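Local coordinates for HAD hydrolase, family IA, variant 3 (Entamoeba histolytica, PDB 6W04), which is probably a magnesium-dependent hydrolase of the haloacid dehalogenase superfamily, with its natural substrate not established, at residues V4-N9 and N93-L98; I13-L18 and N74-M79; P104-T109 and E127-D132. All blocks are in the same frame, centred on the assembly; numbering follows the deposited sequence.

Contact 1: residues V4-N9 and N93-L98. With MG (magnesium ion), chain B.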
loop_
_atom_site.group_PDB
_atom_site.type_symbol
_atom_site.label_atom_id
_atom_site.label_comp_id
_atom_site.label_asym_id
_atom_site.label_seq_id
_atom_site.Cartn_x
_atom_site.Cartn_y
_atom_site.Cartn_z
ATOM N N VAL A 4 4.903 12.399 7.069
ATOM C CA VAL A 4 3.853 11.717 6.319
ATOM C C VAL A 4 4.384 10.363 5.881
ATOM O O VAL A 4 5.473 10.277 5.304
ATOM C CB VAL A 4 3.413 12.526 5.087
ATOM C CG1 VAL A 4 2.349 11.762 4.301
ATOM C CG2 VAL A 4 2.957 13.914 5.494
ATOM N N LEU A 5 3.614 9.309 6.129
ATOM C CA LEU A 5 4.009 7.960 5.729
ATOM C C LEU A 5 3.011 7.497 4.678
ATOM O O LEU A 5 1.824 7.341 4.983
ATOM C CB LEU A 5 4.033 7.021 6.939
ATOM C CG LEU A 5 4.715 7.636 8.175
ATOM C CD1 LEU A 5 4.646 6.697 9.399
ATOM C CD2 LEU A 5 6.170 8.037 7.841
ATOM N N PHE A 6 3.473 7.322 3.435
ATOM C CA PHE A 6 2.601 6.861 2.353
ATOM C C PHE A 6 2.668 5.344 2.175
ATOM O O PHE A 6 3.745 4.788 1.915
ATOM C CB PHE A 6 2.984 7.479 1.008
ATOM C CG PHE A 6 2.875 8.986 0.937
ATOM C CD1 PHE A 6 1.709 9.583 0.480
ATOM C CD2 PHE A 6 3.974 9.786 1.216
ATOM C CE1 PHE A 6 1.616 10.978 0.354
ATOM C CE2 PHE A 6 3.886 11.183 1.117
ATOM C CZ PHE A 6 2.717 11.768 0.677
ATOM N N ASP A 7 1.507 4.697 2.206
ATOM C CA ASP A 7 1.392 3.370 1.602
ATOM C C ASP A 7 1.558 3.502 0.099
ATOM O O ASP A 7 1.344 4.576 -0.465
ATOM C CB ASP A 7 0.031 2.766 1.921
ATOM C CG ASP A 7 -0.164 1.396 1.320
ATOM O OD1 ASP A 7 0.741 0.545 1.456
ATOM O OD2 ASP A 7 -1.243 1.167 0.736
ATOM N N PHE A 8 1.929 2.415 -0.578
ATOM C CA PHE A 8 2.156 2.526 -2.016
ATOM C C PHE A 8 1.031 1.896 -2.831
ATOM O O PHE A 8 0.270 2.626 -3.479
ATOM C CB PHE A 8 3.520 1.972 -2.402
ATOM C CG PHE A 8 3.925 2.370 -3.792
ATOM C CD1 PHE A 8 4.489 3.616 -4.027
ATOM C CD2 PHE A 8 3.649 1.543 -4.868
ATOM C CE1 PHE A 8 4.823 4.015 -5.310
ATOM C CE2 PHE A 8 3.994 1.926 -6.152
ATOM C CZ PHE A 8 4.575 3.164 -6.369
ATOM N N ASN A 9 0.882 0.565 -2.811
ATOM C CA ASN A 9 -0.132 -0.104 -3.626
ATOM C C ASN A 9 -1.537 0.287 -3.186
ATOM O O ASN A 9 -1.897 0.147 -2.017
ATOM C CB ASN A 9 0.038 -1.618 -3.516
ATOM C CG ASN A 9 1.427 -2.059 -3.906
ATOM O OD1 ASN A 9 2.279 -2.343 -3.054
ATOM N ND2 ASN A 9 1.683 -2.070 -5.205
ATOM N N ASN A 93 2.573 16.824 -6.357
ATOM C CA ASN A 93 2.434 18.153 -5.766
ATOM C C ASN A 93 2.608 18.110 -4.258
ATOM O O ASN A 93 3.279 18.972 -3.676
ATOM C CB ASN A 93 1.069 18.747 -6.103
ATOM C CG ASN A 93 0.948 19.160 -7.552
ATOM O OD1 ASN A 93 1.949 19.343 -8.252
ATOM N ND2 ASN A 93 -0.289 19.322 -8.012
ATOM N N LEU A 94 1.977 17.131 -3.600
ATOM C CA LEU A 94 2.152 16.995 -2.159
ATOM C C LEU A 94 3.613 16.738 -1.808
ATOM O O LEU A 94 4.147 17.349 -0.874
ATOM C CB LEU A 94 1.259 15.871 -1.622
ATOM C CG LEU A 94 1.146 15.775 -0.102
ATOM C CD1 LEU A 94 0.845 17.162 0.476
ATOM C CD2 LEU A 94 0.068 14.743 0.324
ATOM N N PHE A 95 4.273 15.834 -2.546
ATOM C CA PHE A 95 5.697 15.571 -2.337
ATOM C C PHE A 95 6.507 16.863 -2.330
ATOM O O PHE A 95 7.323 17.093 -1.434
ATOM C CB PHE A 95 6.255 14.653 -3.433
ATOM C CG PHE A 95 5.652 13.281 -3.482
ATOM C CD1 PHE A 95 4.945 12.756 -2.414
ATOM C CD2 PHE A 95 5.835 12.500 -4.611
ATOM C CE1 PHE A 95 4.401 11.483 -2.491
ATOM C CE2 PHE A 95 5.311 11.229 -4.691
ATOM C CZ PHE A 95 4.589 10.718 -3.630
ATOM N N GLU A 96 6.313 17.705 -3.350
ATOM C CA GLU A 96 7.080 18.946 -3.444
ATOM C C GLU A 96 6.707 19.914 -2.327
ATOM O O GLU A 96 7.584 20.556 -1.733
ATOM C CB GLU A 96 6.854 19.595 -4.809
ATOM C CG GLU A 96 7.182 18.680 -5.988
ATOM C CD GLU A 96 6.847 19.311 -7.328
ATOM O OE1 GLU A 96 7.412 18.897 -8.358
ATOM O OE2 GLU A 96 6.008 20.231 -7.348
ATOM N N ALA A 97 5.415 20.028 -2.023
ATOM C CA ALA A 97 4.988 20.934 -0.968
ATOM C C ALA A 97 5.544 20.509 0.386
ATOM O O ALA A 97 5.890 21.361 1.216
ATOM C CB ALA A 97 3.462 21.016 -0.934
ATOM N N LEU A 98 5.631 19.195 0.630
ATOM C CA LEU A 98 6.148 18.700 1.903
ATOM C C LEU A 98 7.625 19.050 2.077
ATOM O O LEU A 98 8.036 19.544 3.134
ATOM C CB LEU A 98 5.930 17.180 2.000
ATOM C CG LEU A 98 4.487 16.728 2.253
ATOM C CD1 LEU A 98 4.334 15.213 2.125
ATOM C CD2 LEU A 98 3.992 17.230 3.624
HETATM MG MG MG B . -2.284 -0.436 -0.024
HETATM O O HOH W 1 -2.512 -0.939 2.037
HETATM O O HOH W 2 -3.623 -1.881 -1.013
#
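D7 OD2, one residue beyond the F6 that packs against F95 and L94, is gripped by two groups: the magnesium ion at 2.1 Å and the hydroxyl of T11, which hydrogen-bonds to it. The backbone O of N9 is a second ligand of the ion, also at 2.1 Å; two waters and D169 add to the coordination. D7 OD1, the other carboxylate oxygen, forms a salt bridge with K144, so both oxygens are tied down and the carboxylate should have little freedom to turn. This is the end of the first strand of the Rossmann-like HAD core, and D7 takes the place held by the nucleophilic aspartate in HAD relatives, with helix 91-100 packed on the strand just upstream. The segments of strand and helix run nearly antiparallel, at 160°, their axes 11.7 Å apart.

F6 carries most of the apolar contact. Its CB points at the helix and CG stands anti to the carbonyl carbon (chi1 -62°); the ring meets the helix at CZ. F95 meets that ring in a T-shaped stack: the planes stand 86° apart, and CE1 of F95 lies over one face toward the rim, 3.6 Å from F6 CZ. V4 CG1 covers the opposite face, also toward the rim. At the edge of the F6 ring sit L94 CD2, 4.0 Å from F6 CZ, and L98 CD1, a little farther from the same carbon. L98 also takes on V4: its side chain crosses that of the valine at about a right angle, and its CD1 comes 3.9 Å from V4 CG2. All five of these side chains are buried. F105, on the adjacent strand, touches V4, F6 and L98, while F167 of strand 164-168 lies against F6.

Contact 2: residues I13-L18 and N74-M79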
loop_
_atom_site.group_PDB
_atom_site.type_symbol
_atom_site.label_atom_id
_atom_site.label_comp_id
_atom_site.label_asym_id
_atom_site.label_seq_id
_atom_site.Cartn_x
_atom_site.Cartn_y
_atom_site.Cartn_z
ATOM N N ILE A 13 -0.442 4.443 -6.230
ATOM C CA ILE A 13 -0.887 4.014 -7.554
ATOM C C ILE A 13 -2.153 3.175 -7.396
ATOM O O ILE A 13 -2.288 2.419 -6.433
ATOM C CB ILE A 13 0.211 3.226 -8.310
ATOM C CG1 ILE A 13 0.623 1.938 -7.569
ATOM C CG2 ILE A 13 1.443 4.110 -8.571
ATOM C CD1 ILE A 13 1.575 1.030 -8.444
ATOM N N PHE A 14 -3.099 3.322 -8.327
ATOM C CA PHE A 14 -4.357 2.573 -8.226
ATOM C C PHE A 14 -4.183 1.285 -9.030
ATOM O O PHE A 14 -4.657 1.149 -10.154
ATOM C CB PHE A 14 -5.542 3.409 -8.708
ATOM C CG PHE A 14 -5.947 4.528 -7.758
ATOM C CD1 PHE A 14 -5.074 4.990 -6.775
ATOM C CD2 PHE A 14 -7.215 5.103 -7.846
ATOM C CE1 PHE A 14 -5.441 6.026 -5.907
ATOM C CE2 PHE A 14 -7.595 6.142 -6.976
ATOM C CZ PHE A 14 -6.701 6.603 -6.006
ATOM N N ASP A 15 -3.460 0.327 -8.439
ATOM C CA ASP A 15 -3.092 -0.907 -9.133
ATOM C C ASP A 15 -3.919 -2.106 -8.703
ATOM O O ASP A 15 -3.620 -3.231 -9.114
ATOM C CB ASP A 15 -1.597 -1.206 -8.939
ATOM C CG ASP A 15 -1.209 -1.398 -7.465
ATOM O OD1 ASP A 15 -1.955 -0.950 -6.563
ATOM O OD2 ASP A 15 -0.146 -2.000 -7.210
ATOM N N THR A 16 -4.974 -1.910 -7.917
ATOM C CA THR A 16 -5.780 -3.071 -7.551
ATOM C C THR A 16 -6.346 -3.811 -8.766
ATOM O O THR A 16 -6.257 -5.055 -8.785
ATOM C CB THR A 16 -6.884 -2.655 -6.572
ATOM O OG1 THR A 16 -6.263 -2.136 -5.390
ATOM C CG2 THR A 16 -7.760 -3.888 -6.210
ATOM N N PRO A 17 -6.905 -3.151 -9.794
ATOM C CA PRO A 17 -7.395 -3.926 -10.948
ATOM C C PRO A 17 -6.314 -4.776 -11.587
ATOM O O PRO A 17 -6.580 -5.922 -11.988
ATOM C CB PRO A 17 -7.926 -2.844 -11.899
ATOM C CG PRO A 17 -8.370 -1.727 -10.978
ATOM C CD PRO A 17 -7.247 -1.717 -9.923
ATOM N N LEU A 18 -5.084 -4.258 -11.665
ATOM C CA LEU A 18 -3.995 -5.050 -12.221
ATOM C C LEU A 18 -3.686 -6.274 -11.355
ATOM O O LEU A 18 -3.460 -7.372 -11.883
ATOM C CB LEU A 18 -2.750 -4.170 -12.381
ATOM C CG LEU A 18 -1.570 -4.861 -13.035
ATOM C CD1 LEU A 18 -2.022 -5.640 -14.293
ATOM C CD2 LEU A 18 -0.511 -3.801 -13.426
ATOM N N ASN A 74 5.935 -11.824 -10.653
ATOM C CA ASN A 74 6.600 -11.611 -11.930
ATOM C C ASN A 74 5.608 -11.153 -13.002
ATOM O O ASN A 74 5.913 -10.250 -13.796
ATOM C CB ASN A 74 7.317 -12.891 -12.355
ATOM C CG ASN A 74 7.870 -12.800 -13.745
ATOM O OD1 ASN A 74 7.551 -13.618 -14.604
ATOM N ND2 ASN A 74 8.689 -11.785 -13.987
ATOM N N LEU A 75 4.425 -11.766 -13.051
ATOM C CA LEU A 75 3.407 -11.315 -14.005
ATOM C C LEU A 75 2.994 -9.873 -13.704
ATOM O O LEU A 75 2.938 -9.025 -14.601
ATOM C CB LEU A 75 2.202 -12.257 -13.986
ATOM C CG LEU A 75 0.945 -11.922 -14.826
ATOM C CD1 LEU A 75 1.273 -11.632 -16.294
ATOM C CD2 LEU A 75 -0.103 -13.075 -14.755
ATOM N N TYR A 76 2.743 -9.566 -12.432
ATOM C CA TYR A 76 2.351 -8.215 -12.043
ATOM C C TYR A 76 3.403 -7.175 -12.432
ATOM O O TYR A 76 3.071 -6.131 -13.015
ATOM C CB TYR A 76 2.079 -8.181 -10.538
ATOM C CG TYR A 76 2.051 -6.794 -9.955
ATOM C CD1 TYR A 76 0.919 -5.989 -10.094
ATOM C CD2 TYR A 76 3.152 -6.278 -9.269
ATOM C CE1 TYR A 76 0.895 -4.687 -9.571
ATOM C CE2 TYR A 76 3.127 -4.982 -8.715
ATOM C CZ TYR A 76 1.970 -4.200 -8.888
ATOM O OH TYR A 76 1.908 -2.923 -8.369
ATOM N N ARG A 77 4.677 -7.435 -12.109
ATOM C CA ARG A 77 5.744 -6.478 -12.411
ATOM C C ARG A 77 5.837 -6.201 -13.895
ATOM O O ARG A 77 6.070 -5.061 -14.305
ATOM C CB ARG A 77 7.103 -7.003 -11.952
ATOM C CG ARG A 77 7.306 -6.981 -10.508
ATOM C CD ARG A 77 8.567 -7.737 -10.183
ATOM N NE ARG A 77 8.366 -8.453 -8.942
ATOM C CZ ARG A 77 8.871 -9.649 -8.684
ATOM N NH1 ARG A 77 8.615 -10.212 -7.521
ATOM N NH2 ARG A 77 9.630 -10.267 -9.586
ATOM N N THR A 78 5.712 -7.250 -14.705
ATOM C CA THR A 78 5.806 -7.107 -16.149
ATOM C C THR A 78 4.658 -6.258 -16.680
ATOM O O THR A 78 4.864 -5.343 -17.488
ATOM C CB THR A 78 5.812 -8.500 -16.772
ATOM O OG1 THR A 78 6.970 -9.195 -16.309
ATOM C CG2 THR A 78 5.853 -8.414 -18.278
ATOM N N MET A 79 3.441 -6.539 -16.213
ATOM C CA MET A 79 2.272 -5.760 -16.626
ATOM C C MET A 79 2.359 -4.310 -16.149
ATOM O O MET A 79 2.074 -3.378 -16.913
ATOM C CB MET A 79 0.998 -6.423 -16.097
ATOM C CG MET A 79 0.780 -7.849 -16.652
ATOM S SD MET A 79 0.349 -7.902 -18.438
ATOM C CE MET A 79 -1.034 -6.746 -18.465
#
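Y76 OH donates a short hydrogen bond of 2.5 Å to D15 OD2, entering at the lone pair that faces away from the other carboxylate oxygen. The two side chains cross at about a right angle, with the carboxylate and ring planes 59° apart. D15 has CG between its backbone N and carbonyl carbon (chi1 61°), 3.6 Å from Y76 OH. D15 OD2 is also held by N9 and H19, so three donors converge on this buried oxygen and hold the carboxylate in place. I13 approaches the tyrosine tip to tip, its CD1 4.0 Å from Y76 OH. The L18 side chain crosses that of Y76 at about a right angle, with CG 4.0 Å from Y76 CD1, while H19 stacks on the same ring.

Away from this buried centre the contact thins out. L18 CD1 presses on M79 CB at 3.6 Å, but M79 is partly exposed and its chain bends at both chi2 and chi3. On the outer side of that helix N74 and T78, one turn apart, are exposed, and T78 OG1 bonds to N74 O.

D15 stands at the N-cap position of helix 16-31, though its side chain makes no capping bond. This is the first helix of the helical insertion after strand 3-7, which in HAD relatives forms the cap domain. Helix 62-82 packs against its start, and N115 and F119 of helix 113-123 touch Y76.

Contact 3: residues P104-T109 and E127-D132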
loop_
_atom_site.group_PDB
_atom_site.type_symbol
_atom_site.label_atom_id
_atom_site.label_comp_id
_atom_site.label_asym_id
_atom_site.label_seq_id
_atom_site.Cartn_x
_atom_site.Cartn_y
_atom_site.Cartn_z
ATOM N N PRO A 104 9.482 15.703 6.647
ATOM C CA PRO A 104 9.931 14.438 6.048
ATOM C C PRO A 104 8.768 13.516 5.726
ATOM O O PRO A 104 7.721 13.535 6.373
ATOM C CB PRO A 104 10.831 13.835 7.131
ATOM C CG PRO A 104 10.390 14.495 8.409
ATOM C CD PRO A 104 9.973 15.889 8.026
ATOM N N PHE A 105 8.968 12.689 4.706
ATOM C CA PHE A 105 7.951 11.749 4.281
ATOM C C PHE A 105 8.640 10.561 3.633
ATOM O O PHE A 105 9.738 10.687 3.077
ATOM C CB PHE A 105 6.941 12.382 3.305
ATOM C CG PHE A 105 7.560 12.970 2.054
ATOM C CD1 PHE A 105 7.636 12.221 0.883
ATOM C CD2 PHE A 105 8.037 14.285 2.038
ATOM C CE1 PHE A 105 8.185 12.757 -0.291
ATOM C CE2 PHE A 105 8.609 14.842 0.871
ATOM C CZ PHE A 105 8.679 14.082 -0.300
ATOM N N THR A 106 7.988 9.409 3.699
ATOM C CA THR A 106 8.538 8.244 3.030
ATOM C C THR A 106 7.404 7.297 2.669
ATOM O O THR A 106 6.240 7.511 3.032
ATOM C CB THR A 106 9.583 7.533 3.901
ATOM O OG1 THR A 106 10.271 6.573 3.089
ATOM C CG2 THR A 106 8.921 6.803 5.104
ATOM N N ILE A 107 7.776 6.236 1.967
ATOM C CA ILE A 107 6.879 5.171 1.547
ATOM C C ILE A 107 7.077 3.964 2.451
ATOM O O ILE A 107 8.215 3.625 2.816
ATOM C CB ILE A 107 7.142 4.797 0.079
ATOM C CG1 ILE A 107 6.615 5.887 -0.854
ATOM C CG2 ILE A 107 6.493 3.422 -0.247
ATOM C CD1 ILE A 107 7.187 5.798 -2.311
ATOM N N ALA A 108 5.968 3.318 2.821
ATOM C CA ALA A 108 5.977 1.994 3.426
ATOM C C ALA A 108 5.086 1.105 2.568
ATOM O O ALA A 108 3.995 1.521 2.166
ATOM C CB ALA A 108 5.480 2.032 4.869
ATOM N N THR A 109 5.550 -0.093 2.250
ATOM C CA THR A 109 4.738 -0.973 1.433
ATOM C C THR A 109 4.906 -2.398 1.926
ATOM O O THR A 109 5.960 -2.768 2.448
ATOM C CB THR A 109 5.116 -0.848 -0.063
ATOM O OG1 THR A 109 4.414 -1.829 -0.836
ATOM C CG2 THR A 109 6.601 -1.029 -0.273
ATOM N N GLU A 127 13.452 10.840 -7.259
ATOM C CA GLU A 127 13.254 12.286 -7.386
ATOM C C GLU A 127 12.782 12.898 -6.067
ATOM O O GLU A 127 13.131 14.039 -5.755
ATOM C CB GLU A 127 12.234 12.587 -8.490
ATOM C CG GLU A 127 12.775 12.637 -9.898
ATOM C CD GLU A 127 13.429 13.974 -10.221
ATOM O OE1 GLU A 127 13.481 14.847 -9.333
ATOM O OE2 GLU A 127 13.886 14.148 -11.367
ATOM N N TRP A 128 11.995 12.145 -5.278
ATOM C CA TRP A 128 11.374 12.674 -4.066
ATOM C C TRP A 128 11.708 11.906 -2.805
ATOM O O TRP A 128 11.512 12.453 -1.712
ATOM C CB TRP A 128 9.842 12.706 -4.205
ATOM C CG TRP A 128 9.395 13.287 -5.501
ATOM C CD1 TRP A 128 9.262 14.607 -5.808
ATOM C CD2 TRP A 128 9.028 12.561 -6.671
ATOM N NE1 TRP A 128 8.826 14.750 -7.103
ATOM C CE2 TRP A 128 8.677 13.508 -7.656
ATOM C CE3 TRP A 128 8.953 11.200 -6.980
ATOM C CZ2 TRP A 128 8.259 13.138 -8.933
ATOM C CZ3 TRP A 128 8.542 10.831 -8.250
ATOM C CH2 TRP A 128 8.203 11.801 -9.213
ATOM N N PHE A 129 12.223 10.681 -2.920
ATOM C CA PHE A 129 12.443 9.778 -1.797
ATOM C C PHE A 129 13.900 9.357 -1.719
ATOM O O PHE A 129 14.506 8.998 -2.738
ATOM C CB PHE A 129 11.573 8.518 -1.943
ATOM C CG PHE A 129 10.112 8.803 -1.853
ATOM C CD1 PHE A 129 9.476 8.826 -0.622
ATOM C CD2 PHE A 129 9.377 9.085 -2.988
ATOM C CE1 PHE A 129 8.123 9.091 -0.524
ATOM C CE2 PHE A 129 8.014 9.370 -2.893
ATOM C CZ PHE A 129 7.392 9.370 -1.659
ATOM N N ASP A 130 14.445 9.360 -0.508
ATOM C CA ASP A 130 15.684 8.648 -0.229
ATOM C C ASP A 130 15.376 7.159 -0.303
ATOM O O ASP A 130 14.624 6.648 0.538
ATOM C CB ASP A 130 16.212 9.047 1.147
ATOM C CG ASP A 130 17.537 8.380 1.500
ATOM O OD1 ASP A 130 17.900 7.344 0.892
ATOM O OD2 ASP A 130 18.218 8.895 2.417
ATOM N N ILE A 131 15.958 6.463 -1.292
ATOM C CA ILE A 131 15.608 5.059 -1.531
ATOM C C ILE A 131 15.916 4.199 -0.314
ATOM O O ILE A 131 15.277 3.168 -0.106
ATOM C CB ILE A 131 16.313 4.489 -2.791
ATOM C CG1 ILE A 131 17.833 4.522 -2.661
ATOM C CG2 ILE A 131 15.889 5.201 -4.051
ATOM C CD1 ILE A 131 18.544 3.932 -3.870
ATOM N N ASP A 132 16.892 4.594 0.503
ATOM C CA ASP A 132 17.248 3.808 1.680
ATOM C C ASP A 132 16.257 3.967 2.838
ATOM O O ASP A 132 16.283 3.150 3.761
ATOM C CB ASP A 132 18.666 4.184 2.132
ATOM C CG ASP A 132 19.115 3.432 3.381
ATOM O OD1 ASP A 132 18.999 2.191 3.426
ATOM O OD2 ASP A 132 19.604 4.096 4.324
HETATM O O HOH W 3 11.239 11.873 1.148
HETATM O O HOH W 4 12.391 7.872 1.659
#
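Strand 105-112, helix 113-123 and strand 135-137 form a beta-alpha-beta crossover, and here the loop leading into the last strand drops F129 between F105 and I107 of the first. The F129 ring is sandwiched. I107 CD1 sits over the centre of one face, 3.7 Å from the centroid and 14° off the ring normal, in a CH-pi contact; its CG1 also reaches F129 CE1. The opposite face receives the edge of F105 in an offset T-shaped stack, planes 84° apart, with F105 CD1 3.5 Å from F129 CE1. F105 has CG between its backbone N and carbonyl carbon (chi1 57°), on the side where F129 lies. T106 CA lies at the F129 edge, in plane.

The polar links between the strand and the loop run through two waters. One water donates to both F105 O, at 2.7 Å, and W128 O, and rests over the centre of the F105 ring. A second donates to T106 OG1 and to D130 O, at 2.8 Å from the latter; T106 OG1 is also bonded to K133 O. I107 N, by contrast, is buried here without a partner. Beyond F129 the loop folds into an Asx turn, D132 N bonding to D130 OD1, and then enters strand 135-137, the sheet-edge neighbour of strand 105-112 in the parallel Rossmann-like core of HAD proteins.

Contacts 1 and 3 lie side by side in the core, centres 8 Å apart, joined through adjacent strands: F6 N is 2.8 Å from T106 O and F6 O is 2.8 Å from A108 N, both probable hydrogen bonds. F95 of contact 1 also meets F129 edge-to-face, so the aromatic packing runs on from one contact into the other. Contact 2, centred about 20 Å from each, belongs to the helical insertion and reaches the metal site through N9, whose ND2 lies 2.7 Å from D15 OD2. The D15 side chain comes within about 7 Å of the magnesium ion, and that of I107 within about 10 Å. Contacts 2 and 3 do not touch, their nearest atoms about 8 Å apart.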